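Local coordinates for protein neutral ceramidase (PDB 2ZWS) that hydrolyses the N-acyl linkage of ceramides to release sphingosine and a free fatty acid, and also catalyses the reverse synthesis, as a zinc-dependent secreted amidase, at residues T98-P102 with N212-D218; L9-T15 with R39-F45; K550-R554 with Y618-K622. All coordinates share one frame. Numbering follows the deposited sequence.

Contact 1: T98-P102 with N212-D218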
# COMPACT_ATOMS: atom_id res chain seq x y z
N THR A 98 -0.28 0.15 4.25
CA THR A 98 -0.59 -0.92 5.21
C THR A 98 0.70 -1.48 5.81
O THR A 98 1.69 -1.67 5.09
CB THR A 98 -1.42 -2.07 4.58
OG1 THR A 98 -1.55 -3.14 5.52
CG2 THR A 98 -0.79 -2.61 3.30
N HIS A 99 0.65 -1.81 7.11
CA HIS A 99 1.81 -2.38 7.78
C HIS A 99 1.64 -3.89 8.00
O HIS A 99 2.38 -4.47 8.79
CB HIS A 99 2.05 -1.65 9.09
CG HIS A 99 2.58 -0.26 8.92
ND1 HIS A 99 2.01 0.66 8.07
CD2 HIS A 99 3.63 0.36 9.50
CE1 HIS A 99 2.69 1.80 8.14
NE2 HIS A 99 3.69 1.63 8.98
N SER A 100 0.71 -4.50 7.27
CA SER A 100 0.38 -5.91 7.50
C SER A 100 0.56 -6.78 6.28
O SER A 100 -0.17 -7.76 6.13
CB SER A 100 -1.06 -6.04 7.98
OG SER A 100 -1.20 -5.38 9.25
N GLY A 101 1.54 -6.43 5.44
CA GLY A 101 1.92 -7.34 4.33
C GLY A 101 3.33 -7.89 4.52
O GLY A 101 4.12 -7.33 5.27
N PRO A 102 3.63 -9.01 3.84
CA PRO A 102 4.99 -9.57 3.84
C PRO A 102 6.00 -8.59 3.23
O PRO A 102 5.70 -7.95 2.22
CB PRO A 102 4.85 -10.84 2.98
CG PRO A 102 3.66 -10.59 2.12
CD PRO A 102 2.71 -9.76 2.97
N ASN A 212 -0.02 -8.44 15.22
CA ASN A 212 -0.81 -9.20 14.29
C ASN A 212 0.08 -9.90 13.27
O ASN A 212 1.07 -9.33 12.80
CB ASN A 212 -1.77 -8.27 13.55
CG ASN A 212 -2.31 -8.90 12.28
OD1 ASN A 212 -3.08 -9.86 12.32
ND2 ASN A 212 -1.89 -8.37 11.14
N HIS A 213 -0.30 -11.12 12.90
CA HIS A 213 0.49 -11.89 11.95
C HIS A 213 -0.27 -12.23 10.68
O HIS A 213 0.29 -12.85 9.77
CB HIS A 213 1.02 -13.15 12.62
CG HIS A 213 2.01 -12.87 13.71
ND1 HIS A 213 1.65 -12.74 15.04
CD2 HIS A 213 3.36 -12.74 13.68
CE1 HIS A 213 2.73 -12.51 15.77
NE2 HIS A 213 3.78 -12.50 14.97
N LEU A 214 -1.54 -11.81 10.60
CA LEU A 214 -2.33 -12.09 9.40
C LEU A 214 -2.15 -10.98 8.36
O LEU A 214 -2.17 -9.80 8.70
CB LEU A 214 -3.81 -12.18 9.73
CG LEU A 214 -4.21 -13.27 10.74
CD1 LEU A 214 -5.73 -13.29 10.87
CD2 LEU A 214 -3.67 -14.66 10.36
N ILE A 215 -2.00 -11.38 7.10
CA ILE A 215 -1.94 -10.40 6.01
C ILE A 215 -3.22 -9.61 5.98
O ILE A 215 -4.32 -10.16 6.05
CB ILE A 215 -1.67 -11.08 4.66
CG1 ILE A 215 -0.24 -11.59 4.65
CG2 ILE A 215 -1.94 -10.11 3.50
CD1 ILE A 215 0.19 -12.33 3.36
N SER A 216 -3.07 -8.29 5.87
CA SER A 216 -4.25 -7.44 5.81
C SER A 216 -3.91 -6.12 5.11
O SER A 216 -2.81 -5.59 5.28
CB SER A 216 -4.74 -7.11 7.23
OG SER A 216 -5.75 -6.11 7.21
N PRO A 217 -4.86 -5.60 4.33
CA PRO A 217 -4.71 -4.28 3.73
C PRO A 217 -5.16 -3.15 4.68
O PRO A 217 -5.19 -1.98 4.25
CB PRO A 217 -5.63 -4.37 2.52
CG PRO A 217 -6.79 -5.23 3.02
CD PRO A 217 -6.12 -6.25 3.92
N ASP A 218 -5.48 -3.50 5.93
CA ASP A 218 -5.66 -2.52 7.01
C ASP A 218 -6.81 -1.57 6.75
O ASP A 218 -7.73 -1.93 6.02
CB ASP A 218 -4.33 -1.79 7.29
CG ASP A 218 -4.22 -1.27 8.72
OD1 ASP A 218 -4.75 -0.17 9.01
OD2 ASP A 218 -3.58 -1.96 9.55
O HOH W 1 -1.04 -2.67 9.64
O HOH W 2 0.09 -6.26 11.42
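Ser100, which loses 84 Å² to the other segment, sits at the middle of this buried junction between two loops, close to the zinc ligand His97. Its carbonyl oxygen accepts from the backbone of Ser216 (Ser216 N to Ser100 O, 3.0 Å) and lies 3.2 Å from Ile215 CA in a CA-H...O contact. Its hydroxyl reaches two waters, each 2.7 Å from Ser100 OG; one lies 2.6 Å from Asp218 OD2, the other accepts from Asn212 ND2 at 2.9 Å. Thr98 (48 Å² covered) works through one oxygen: OG1 donates to Ser216 O at 2.8 Å and accepts from Ser100 N at 3.2 Å, an ST turn. Ile215 (44 Å² covered) adds the apolar element, its CD1 3.6 Å from Pro102 CD. Asp218 is also held by the backbone of Ser207 and Met208. With hydroxyls, carbonyls and enclosed waters doing most of the joining, the loop that follows His97 is fixed by directional polar bonds more than by apolar burial.

Contact 2: L9-T15 with R39-F45; sequences LGKADIT and RQWARAF
An antiparallel pairing of strands 5-13 and 41-49, neighbours in the mixed sheet of the N-terminal catalytic domain, forms this contact. The axes of 9-13 and 41-45 approach to 4.6 Å, their N-to-C directions 164° apart. Gly10-Ala44 and Ala12-Ala42 are the hydrogen-bonded pairs (Gly10 N to Ala44 O 3.0 Å, Ala44 N to Gly10 O 2.8 Å, Ala12 N to Ala42 O 2.9 Å, Ala42 N to Ala12 O 2.8 Å); Leu9-Phe45, Lys11-Arg43 and Asp13-Trp41 are the non-hydrogen-bonded ones, with CA atoms 5.0, 4.4 and 4.6 Å apart. Beyond the strands, Ile14 N donates to Gln40 O at 2.9 Å.

The larger side chains share one face. Lys11 (chi1 and chi2 t, chi3 142°, chi4 t) lays its end over one face of the Trp41 indole (chi1 m, chi2 90°): NZ stands 4.2 Å from the five-membered ring centroid, nearly on the normal, a cation-pi contact, and CE makes a CH-pi contact at 3.6 Å. Lys11 NZ is 3.7 Å from Arg43 NH2, a repulsion offset by Glu228, which salt-bridges both. Leu9 CD2 meets Phe45 CD2 at 3.5 Å. At the far end Asp13 (chi1 t) salt-bridges Arg39 through OD2 and NH1, 2.8 Å apart, while its OD1 accepts from Thr15 N at 2.9 Å, an Asx turn; Thr15 OG1 accepts from Gln40 N at 3.0 Å.

Arg39 also pairs with the magnesium ligand Asp579. Ala12, Ala42 and Ala44 face helix 120-138, strand 238-242 packs on Leu9, Arg43 and Phe45, and strand 55-61 continues the sheet beside 41-49.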
# COMPACT_ATOMS: atom_id res chain seq x y z
N LEU A 9 -11.02 0.22 -15.46
CA LEU A 9 -10.76 -0.10 -14.04
C LEU A 9 -10.42 -1.55 -13.93
O LEU A 9 -11.12 -2.40 -14.45
CB LEU A 9 -12.02 0.13 -13.22
CG LEU A 9 -12.75 1.45 -13.50
CD1 LEU A 9 -14.04 1.47 -12.74
CD2 LEU A 9 -11.84 2.59 -13.08
N GLY A 10 -9.33 -1.85 -13.24
CA GLY A 10 -8.85 -3.23 -13.11
C GLY A 10 -8.32 -3.50 -11.71
O GLY A 10 -7.88 -2.58 -11.01
N LYS A 11 -8.39 -4.75 -11.26
CA LYS A 11 -7.89 -5.08 -9.94
C LYS A 11 -7.22 -6.45 -10.03
O LYS A 11 -7.72 -7.35 -10.72
CB LYS A 11 -9.04 -5.08 -8.92
CG LYS A 11 -8.70 -5.42 -7.51
CD LYS A 11 -9.94 -5.26 -6.65
CE LYS A 11 -10.00 -6.33 -5.62
NZ LYS A 11 -11.25 -6.32 -4.86
N ALA A 12 -6.07 -6.60 -9.38
CA ALA A 12 -5.38 -7.90 -9.39
C ALA A 12 -4.63 -8.15 -8.09
O ALA A 12 -4.23 -7.24 -7.41
CB ALA A 12 -4.42 -8.00 -10.55
N ASP A 13 -4.51 -9.43 -7.78
CA ASP A 13 -3.98 -9.92 -6.51
C ASP A 13 -2.45 -9.76 -6.47
O ASP A 13 -1.75 -10.20 -7.41
CB ASP A 13 -4.37 -11.40 -6.48
CG ASP A 13 -4.03 -12.11 -5.16
OD1 ASP A 13 -3.38 -11.53 -4.26
OD2 ASP A 13 -4.45 -13.29 -5.03
N ILE A 14 -1.94 -9.08 -5.42
CA ILE A 14 -0.50 -8.90 -5.24
C ILE A 14 -0.07 -9.48 -3.87
O ILE A 14 0.99 -9.11 -3.32
CB ILE A 14 -0.08 -7.42 -5.31
CG1 ILE A 14 -0.94 -6.54 -4.38
CG2 ILE A 14 -0.15 -6.89 -6.71
CD1 ILE A 14 -0.44 -5.05 -4.26
N THR A 15 -0.88 -10.41 -3.34
CA THR A 15 -0.59 -10.98 -2.00
C THR A 15 0.68 -11.84 -2.08
O THR A 15 0.81 -12.70 -2.95
CB THR A 15 -1.74 -11.87 -1.52
OG1 THR A 15 -2.99 -11.15 -1.63
CG2 THR A 15 -1.53 -12.29 -0.06
N ARG A 39 -6.84 -10.29 1.33
CA ARG A 39 -5.74 -10.23 0.37
C ARG A 39 -5.35 -8.78 0.06
O ARG A 39 -6.09 -7.83 0.39
CB ARG A 39 -6.09 -10.97 -0.92
CG ARG A 39 -6.01 -12.50 -0.72
CD ARG A 39 -6.06 -13.30 -2.06
NE ARG A 39 -5.81 -14.71 -1.73
CZ ARG A 39 -4.70 -15.40 -2.01
NH1 ARG A 39 -3.75 -14.90 -2.79
NH2 ARG A 39 -4.58 -16.64 -1.53
N GLN A 40 -4.19 -8.64 -0.57
CA GLN A 40 -3.67 -7.37 -1.05
C GLN A 40 -3.91 -7.25 -2.55
O GLN A 40 -3.67 -8.22 -3.30
CB GLN A 40 -2.16 -7.33 -0.79
CG GLN A 40 -1.80 -7.45 0.70
CD GLN A 40 -0.32 -7.62 0.89
OE1 GLN A 40 0.40 -6.64 1.11
NE2 GLN A 40 0.16 -8.81 0.73
N TRP A 41 -4.33 -6.06 -3.00
CA TRP A 41 -4.69 -5.84 -4.41
C TRP A 41 -3.99 -4.61 -4.97
O TRP A 41 -3.66 -3.64 -4.22
CB TRP A 41 -6.22 -5.63 -4.55
CG TRP A 41 -6.96 -6.83 -3.99
CD1 TRP A 41 -7.40 -7.00 -2.70
CD2 TRP A 41 -7.30 -8.03 -4.71
NE1 TRP A 41 -7.99 -8.25 -2.57
CE2 TRP A 41 -7.94 -8.90 -3.78
CE3 TRP A 41 -7.12 -8.45 -6.02
CZ2 TRP A 41 -8.40 -10.16 -4.15
CZ3 TRP A 41 -7.58 -9.70 -6.39
CH2 TRP A 41 -8.20 -10.55 -5.46
N ALA A 42 -3.72 -4.69 -6.27
CA ALA A 42 -3.40 -3.52 -7.07
C ALA A 42 -4.68 -3.11 -7.80
O ALA A 42 -5.35 -3.95 -8.41
CB ALA A 42 -2.33 -3.85 -8.10
N ARG A 43 -5.01 -1.83 -7.71
CA ARG A 43 -6.23 -1.29 -8.34
C ARG A 43 -5.76 -0.24 -9.34
O ARG A 43 -5.15 0.76 -8.95
CB ARG A 43 -7.12 -0.66 -7.26
CG ARG A 43 -7.85 -1.69 -6.39
CD ARG A 43 -8.62 -1.05 -5.23
NE ARG A 43 -9.41 -2.03 -4.48
CZ ARG A 43 -8.94 -2.72 -3.43
NH1 ARG A 43 -7.70 -2.52 -3.02
NH2 ARG A 43 -9.72 -3.61 -2.80
N ALA A 44 -6.01 -0.50 -10.61
CA ALA A 44 -5.50 0.33 -11.71
C ALA A 44 -6.59 1.13 -12.36
O ALA A 44 -7.70 0.59 -12.61
CB ALA A 44 -4.83 -0.55 -12.77
N PHE A 45 -6.26 2.37 -12.70
CA PHE A 45 -7.23 3.30 -13.29
C PHE A 45 -6.55 3.87 -14.51
O PHE A 45 -5.62 4.68 -14.40
CB PHE A 45 -7.56 4.44 -12.31
CG PHE A 45 -8.19 3.95 -11.04
CD1 PHE A 45 -7.40 3.34 -10.05
CD2 PHE A 45 -9.57 4.04 -10.84
CE1 PHE A 45 -7.98 2.88 -8.86
CE2 PHE A 45 -10.16 3.58 -9.65
CZ PHE A 45 -9.36 3.01 -8.67

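Contact 3: K550-R554 with Y618-K622; sequences KNDLR and YGNAK
Side chains, not backbone pairing, join the loop 550-554 to the extended strand 618-622 in this largely buried contact of the C-terminal domain. The loop, between strands 539-545 and 560-566, runs roughly against the strand, their end-to-end directions 157° apart, and comes nearest at Asn551 and Asn620 (CA-CA 6.0 Å). Asn551 (chi1 m) donates from ND2 to Asn620 O at 3.1 Å, and this amide also binds Asp515. Asn620 (chi1 m, chi2 81°) turns its amide to the loop, where OD1 accepts from Arg554 NH2 at 3.0 Å. A water 2.7 Å from Asn620 OD1 and 2.8 Å from Asp552 O bridges the two.

The domain is a beta-sandwich, and 611-622 is an inner strand of one of its sheets, between 560-566 and 629-642; its last residues enter the region required for correct folding and localization. Asp552 (chi1 t) shapes the loop as an Asx turn, OD1 accepting from Arg554 N at 2.8 Å. Arg554 follows with positive phi (56/44) and, with chi1 m, chi2 t, chi3 p and chi4 80°, lays one guanidinium face over Tyr618 CB, 3.6 Å from NH1. It also salt-bridges Glu631, while Tyr618 OH reaches away to Glu561.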
# COMPACT_ATOMS: atom_id res chain seq x y z
N LYS A 550 4.15 -20.89 1.60
CA LYS A 550 5.27 -20.41 0.74
C LYS A 550 5.38 -21.22 -0.55
O LYS A 550 5.96 -20.75 -1.53
CB LYS A 550 6.64 -20.45 1.43
CG LYS A 550 6.96 -19.27 2.30
CD LYS A 550 8.33 -19.44 3.01
CE LYS A 550 8.65 -18.16 3.74
NZ LYS A 550 9.95 -18.25 4.45
N ASN A 551 4.82 -22.42 -0.55
CA ASN A 551 4.90 -23.28 -1.74
C ASN A 551 4.13 -22.71 -2.95
O ASN A 551 4.54 -22.92 -4.08
CB ASN A 551 4.36 -24.68 -1.46
CG ASN A 551 5.24 -25.48 -0.54
OD1 ASN A 551 6.49 -25.41 -0.58
ND2 ASN A 551 4.61 -26.25 0.33
N ASP A 552 3.04 -22.00 -2.69
CA ASP A 552 2.21 -21.42 -3.75
C ASP A 552 1.37 -20.30 -3.12
O ASP A 552 0.64 -20.54 -2.16
CB ASP A 552 1.32 -22.48 -4.40
CG ASP A 552 0.71 -22.02 -5.72
OD1 ASP A 552 0.12 -20.92 -5.78
OD2 ASP A 552 0.84 -22.78 -6.72
N LEU A 553 1.46 -19.09 -3.66
CA LEU A 553 0.70 -17.93 -3.11
C LEU A 553 -0.78 -18.00 -3.38
O LEU A 553 -1.56 -17.21 -2.83
CB LEU A 553 1.22 -16.64 -3.74
CG LEU A 553 2.72 -16.46 -3.66
CD1 LEU A 553 3.12 -15.11 -4.24
CD2 LEU A 553 3.17 -16.54 -2.27
N ARG A 554 -1.14 -18.92 -4.28
CA ARG A 554 -2.53 -19.08 -4.70
C ARG A 554 -3.12 -17.76 -5.24
O ARG A 554 -4.23 -17.36 -4.93
CB ARG A 554 -3.38 -19.71 -3.58
CG ARG A 554 -2.81 -21.09 -3.19
CD ARG A 554 -3.83 -22.01 -2.54
NE ARG A 554 -4.87 -22.44 -3.47
CZ ARG A 554 -4.74 -23.41 -4.37
NH1 ARG A 554 -5.78 -23.71 -5.15
NH2 ARG A 554 -3.59 -24.07 -4.49
N TYR A 618 -7.86 -25.33 0.25
CA TYR A 618 -6.89 -25.59 -0.82
C TYR A 618 -5.51 -25.18 -0.33
O TYR A 618 -5.38 -24.09 0.23
CB TYR A 618 -7.22 -24.74 -2.05
CG TYR A 618 -8.59 -24.91 -2.64
CD1 TYR A 618 -8.76 -25.73 -3.76
CD2 TYR A 618 -9.70 -24.24 -2.14
CE1 TYR A 618 -10.01 -25.87 -4.34
CE2 TYR A 618 -10.95 -24.38 -2.71
CZ TYR A 618 -11.10 -25.21 -3.82
OH TYR A 618 -12.33 -25.36 -4.43
N GLY A 619 -4.51 -26.02 -0.54
CA GLY A 619 -3.12 -25.72 -0.16
C GLY A 619 -2.14 -26.42 -1.09
O GLY A 619 -2.54 -26.97 -2.11
N ASN A 620 -0.86 -26.40 -0.73
CA ASN A 620 0.18 -27.00 -1.55
C ASN A 620 1.25 -27.57 -0.64
O ASN A 620 1.55 -26.99 0.40
CB ASN A 620 0.80 -25.97 -2.53
CG ASN A 620 -0.23 -25.37 -3.46
OD1 ASN A 620 -0.95 -24.44 -3.07
ND2 ASN A 620 -0.34 -25.90 -4.70
N ALA A 621 1.80 -28.72 -1.03
CA ALA A 621 2.82 -29.39 -0.23
C ALA A 621 4.08 -29.71 -1.03
O ALA A 621 3.99 -29.98 -2.23
CB ALA A 621 2.25 -30.66 0.38
N LYS A 622 5.24 -29.67 -0.38
CA LYS A 622 6.54 -29.92 -1.04
C LYS A 622 7.13 -31.28 -0.60
O LYS A 622 7.22 -31.57 0.61
CB LYS A 622 7.54 -28.81 -0.69
CG LYS A 622 8.90 -28.92 -1.42
CD LYS A 622 9.88 -27.87 -0.87
CE LYS A 622 11.25 -28.01 -1.49
NZ LYS A 622 12.11 -26.82 -1.17
O HOH W 3 0.14 -23.01 -1.00

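All three contacts are largely buried, but the centres of contacts 1 and 2 lie about 10 and 11 Å, and that of contact 3 about 24 Å, from the centre of the chain. Contact 2 alone is regular strand pairing and, at 777 Å², buries more than twice the area of either other; it combines backbone bonds with a cation-pi contact and a salt bridge, whereas contact 1 is partly water-mediated and contact 3 uses amides and a guanidinium. No strand is shared, yet segment 39-45 touches both neighbours: Gln40 packs on Pro102 and Ile215, and Arg39 NH1 lies 3.2 Å from Leu553 O, a probable hydrogen bond between the domains. Contacts 1 and 3 do not touch.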